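Local structure of protein (congerin I) (Conger myriaster, 1C1L) at residues T58-S63 / E74-N79. The protein binds beta-galactosides such as lactose as a homodimeric galectin of the conger eel, though its physiological role is not yet known. Residues are numbered along the deposited sequence; the frame is centred on the assembly and turned at random.
With GAL (beta-D-galactopyranose), chain B; BGC (beta-D-glucopyranose), chain C.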
loop_
_atom_site.group_PDB
_atom_site.type_symbol
_atom_site.label_atom_id
_atom_site.label_comp_id
_atom_site.label_asym_id
_atom_site.label_seq_id
_atom_site.Cartn_x
_atom_site.Cartn_y
_atom_site.Cartn_z
ATOM N N THR A 58 -22.068 0.550 15.755
ATOM C CA THR A 58 -22.636 -0.408 14.824
ATOM C C THR A 58 -21.719 -0.538 13.609
ATOM O O THR A 58 -21.144 0.452 13.152
ATOM C CB THR A 58 -24.041 0.057 14.348
ATOM O OG1 THR A 58 -24.816 0.336 15.509
ATOM C CG2 THR A 58 -24.741 -0.985 13.478
ATOM N N ILE A 59 -21.523 -1.760 13.138
ATOM C CA ILE A 59 -20.790 -2.047 11.910
ATOM C C ILE A 59 -21.879 -2.257 10.873
ATOM O O ILE A 59 -22.827 -3.028 11.090
ATOM C CB ILE A 59 -19.957 -3.353 12.005
ATOM C CG1 ILE A 59 -18.854 -3.233 13.045
ATOM C CG2 ILE A 59 -19.334 -3.645 10.628
ATOM C CD1 ILE A 59 -18.261 -4.609 13.412
ATOM N N VAL A 60 -21.748 -1.575 9.746
ATOM C CA VAL A 60 -22.654 -1.698 8.628
ATOM C C VAL A 60 -21.809 -2.134 7.437
ATOM O O VAL A 60 -20.801 -1.495 7.116
ATOM C CB VAL A 60 -23.331 -0.350 8.309
ATOM C CG1 VAL A 60 -24.199 -0.476 7.065
ATOM C CG2 VAL A 60 -24.198 0.083 9.488
ATOM N N MET A 61 -22.227 -3.183 6.765
ATOM C CA MET A 61 -21.575 -3.695 5.573
ATOM C C MET A 61 -22.554 -3.625 4.417
ATOM O O MET A 61 -23.749 -3.931 4.562
ATOM C CB MET A 61 -21.155 -5.134 5.777
ATOM C CG MET A 61 -20.076 -5.258 6.831
ATOM S SD MET A 61 -19.667 -6.987 7.139
ATOM C CE MET A 61 -20.910 -7.333 8.349
ATOM N N ASN A 62 -22.056 -3.206 3.262
ATOM C CA ASN A 62 -22.888 -3.110 2.088
ATOM C C ASN A 62 -21.989 -3.075 0.858
ATOM O O ASN A 62 -20.757 -3.145 0.991
ATOM C CB ASN A 62 -23.721 -1.842 2.181
ATOM C CG ASN A 62 -25.038 -1.951 1.426
ATOM O OD1 ASN A 62 -25.268 -2.850 0.614
ATOM N ND2 ASN A 62 -25.949 -1.013 1.637
ATOM N N SER A 63 -22.593 -2.954 -0.313
ATOM C CA SER A 63 -21.933 -2.807 -1.593
ATOM C C SER A 63 -22.769 -1.833 -2.423
ATOM O O SER A 63 -23.895 -1.452 -2.049
ATOM C CB SER A 63 -21.863 -4.177 -2.257
ATOM O OG SER A 63 -23.150 -4.693 -2.558
ATOM N N GLU A 74 -28.045 -3.776 3.623
ATOM C CA GLU A 74 -27.089 -3.715 4.706
ATOM C C GLU A 74 -27.097 -4.977 5.541
ATOM O O GLU A 74 -28.129 -5.639 5.723
ATOM C CB GLU A 74 -27.403 -2.571 5.646
ATOM C CG GLU A 74 -27.345 -1.240 4.941
ATOM C CD GLU A 74 -27.565 -0.041 5.850
ATOM O OE1 GLU A 74 -28.132 -0.181 6.927
ATOM O OE2 GLU A 74 -27.164 1.048 5.474
ATOM N N GLN A 75 -25.902 -5.373 5.961
ATOM C CA GLN A 75 -25.728 -6.381 6.981
ATOM C C GLN A 75 -25.039 -5.608 8.102
ATOM O O GLN A 75 -24.114 -4.819 7.903
ATOM C CB GLN A 75 -24.867 -7.536 6.486
ATOM C CG GLN A 75 -25.655 -8.307 5.422
ATOM C CD GLN A 75 -25.131 -9.713 5.188
ATOM O OE1 GLN A 75 -24.401 -10.242 6.022
ATOM N NE2 GLN A 75 -25.511 -10.393 4.120
ATOM N N ARG A 76 -25.586 -5.727 9.299
ATOM C CA ARG A 76 -25.145 -4.995 10.478
ATOM C C ARG A 76 -24.654 -5.921 11.559
ATOM O O ARG A 76 -25.086 -7.078 11.643
ATOM C CB ARG A 76 -26.278 -4.172 11.055
ATOM C CG ARG A 76 -26.647 -3.050 10.110
ATOM C CD ARG A 76 -27.948 -2.396 10.493
ATOM N NE ARG A 76 -28.096 -1.190 9.699
ATOM C CZ ARG A 76 -27.963 0.004 10.266
ATOM N NH1 ARG A 76 -27.705 0.095 11.563
ATOM N NH2 ARG A 76 -28.034 1.116 9.537
ATOM N N SER A 77 -23.777 -5.394 12.392
ATOM C CA SER A 77 -23.304 -6.120 13.548
ATOM C C SER A 77 -23.135 -5.101 14.652
ATOM O O SER A 77 -22.740 -3.964 14.385
ATOM C CB SER A 77 -21.949 -6.778 13.274
ATOM O OG SER A 77 -21.455 -7.451 14.436
ATOM N N THR A 78 -23.414 -5.459 15.909
ATOM C CA THR A 78 -23.059 -4.575 17.001
ATOM C C THR A 78 -21.949 -5.210 17.825
ATOM O O THR A 78 -21.756 -4.916 19.008
ATOM C CB THR A 78 -24.265 -4.281 17.899
ATOM O OG1 THR A 78 -24.822 -5.538 18.297
ATOM C CG2 THR A 78 -25.193 -3.308 17.202
ATOM N N ASN A 79 -21.192 -6.153 17.262
ATOM C CA ASN A 79 -20.065 -6.744 17.969
ATOM C C ASN A 79 -18.915 -5.794 17.617
ATOM O O ASN A 79 -18.095 -6.043 16.732
ATOM C CB ASN A 79 -19.834 -8.161 17.448
ATOM C CG ASN A 79 -18.892 -8.911 18.379
ATOM O OD1 ASN A 79 -18.415 -8.351 19.362
ATOM N ND2 ASN A 79 -18.613 -10.182 18.148
HETATM C C1 GAL B . -25.835 4.987 4.136
HETATM C C2 GAL B . -24.693 5.997 4.258
HETATM C C3 GAL B . -23.553 5.639 3.303
HETATM C C4 GAL B . -23.132 4.169 3.482
HETATM C C5 GAL B . -24.355 3.264 3.413
HETATM C C6 GAL B . -24.012 1.814 3.685
HETATM O O2 GAL B . -25.188 7.293 3.946
HETATM O O3 GAL B . -22.455 6.499 3.561
HETATM O O4 GAL B . -22.486 4.031 4.738
HETATM O O5 GAL B . -25.353 3.672 4.381
HETATM O O6 GAL B . -25.152 1.002 3.557
HETATM C C2 BGC C . -29.751 3.271 6.383
HETATM C C3 BGC C . -28.407 4.019 6.429
HETATM C C4 BGC C . -28.009 4.438 5.026
HETATM C C5 BGC C . -29.139 5.269 4.398
HETATM C C6 BGC C . -28.823 5.712 2.985
HETATM C C1 BGC C . -30.805 4.108 5.662
HETATM O O1 BGC C . -31.953 3.369 5.504
HETATM O O2 BGC C . -30.183 3.004 7.710
HETATM O O3 BGC C . -27.419 3.171 6.982
HETATM O O4 BGC C . -26.798 5.241 5.088
HETATM O O5 BGC C . -30.326 4.461 4.352
HETATM O O6 BGC C . -28.595 4.604 2.127
#
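Edge strand 75-77 runs antiparallel to 58-63 at the border of the galectin sugar-binding sheet. Ile59 and Met61 form hydrogen-bonded pairs with Ser77 and Gln75; Ile59 N meets Ser77 O almost straight (2.8 Å, 172°). On the sugar face, Val60 and Arg76 lie side by side. The methyl CG2 of Val60 sits 3.8 Å above the centre of the Arg76 guanidinium plane, so a compact branched residue supports a flat cation without competing for its N-H groups. The other methyl of Val60, CG1, set anti to the backbone N, packs 3.6 Å from Glu74 CD. Arg76, extended from CG to NE, grips Glu74 side-on: NE and NH2 both reach Glu74 OE1 (NH2 at 2.9 Å) close to the guanidinium plane, while NH1 forms a salt bridge with Asp55. A carboxylate can serve arginine and sugar at once: Glu74 OE2 accepts from glucose O3 (2.6 Å) and galactose O6 (2.8 Å). Asn62, its amide plane 85° from that carboxylate, supplies the N-H that galactose O6 accepts, from ND2 (2.9 Å, 171°). Galactose O6 thus acts as both donor and acceptor, which should fix its hydroxyl direction. Glu74 probably stays ionised, and through OE2 alone it hydrogen-bonds both rings of lactose.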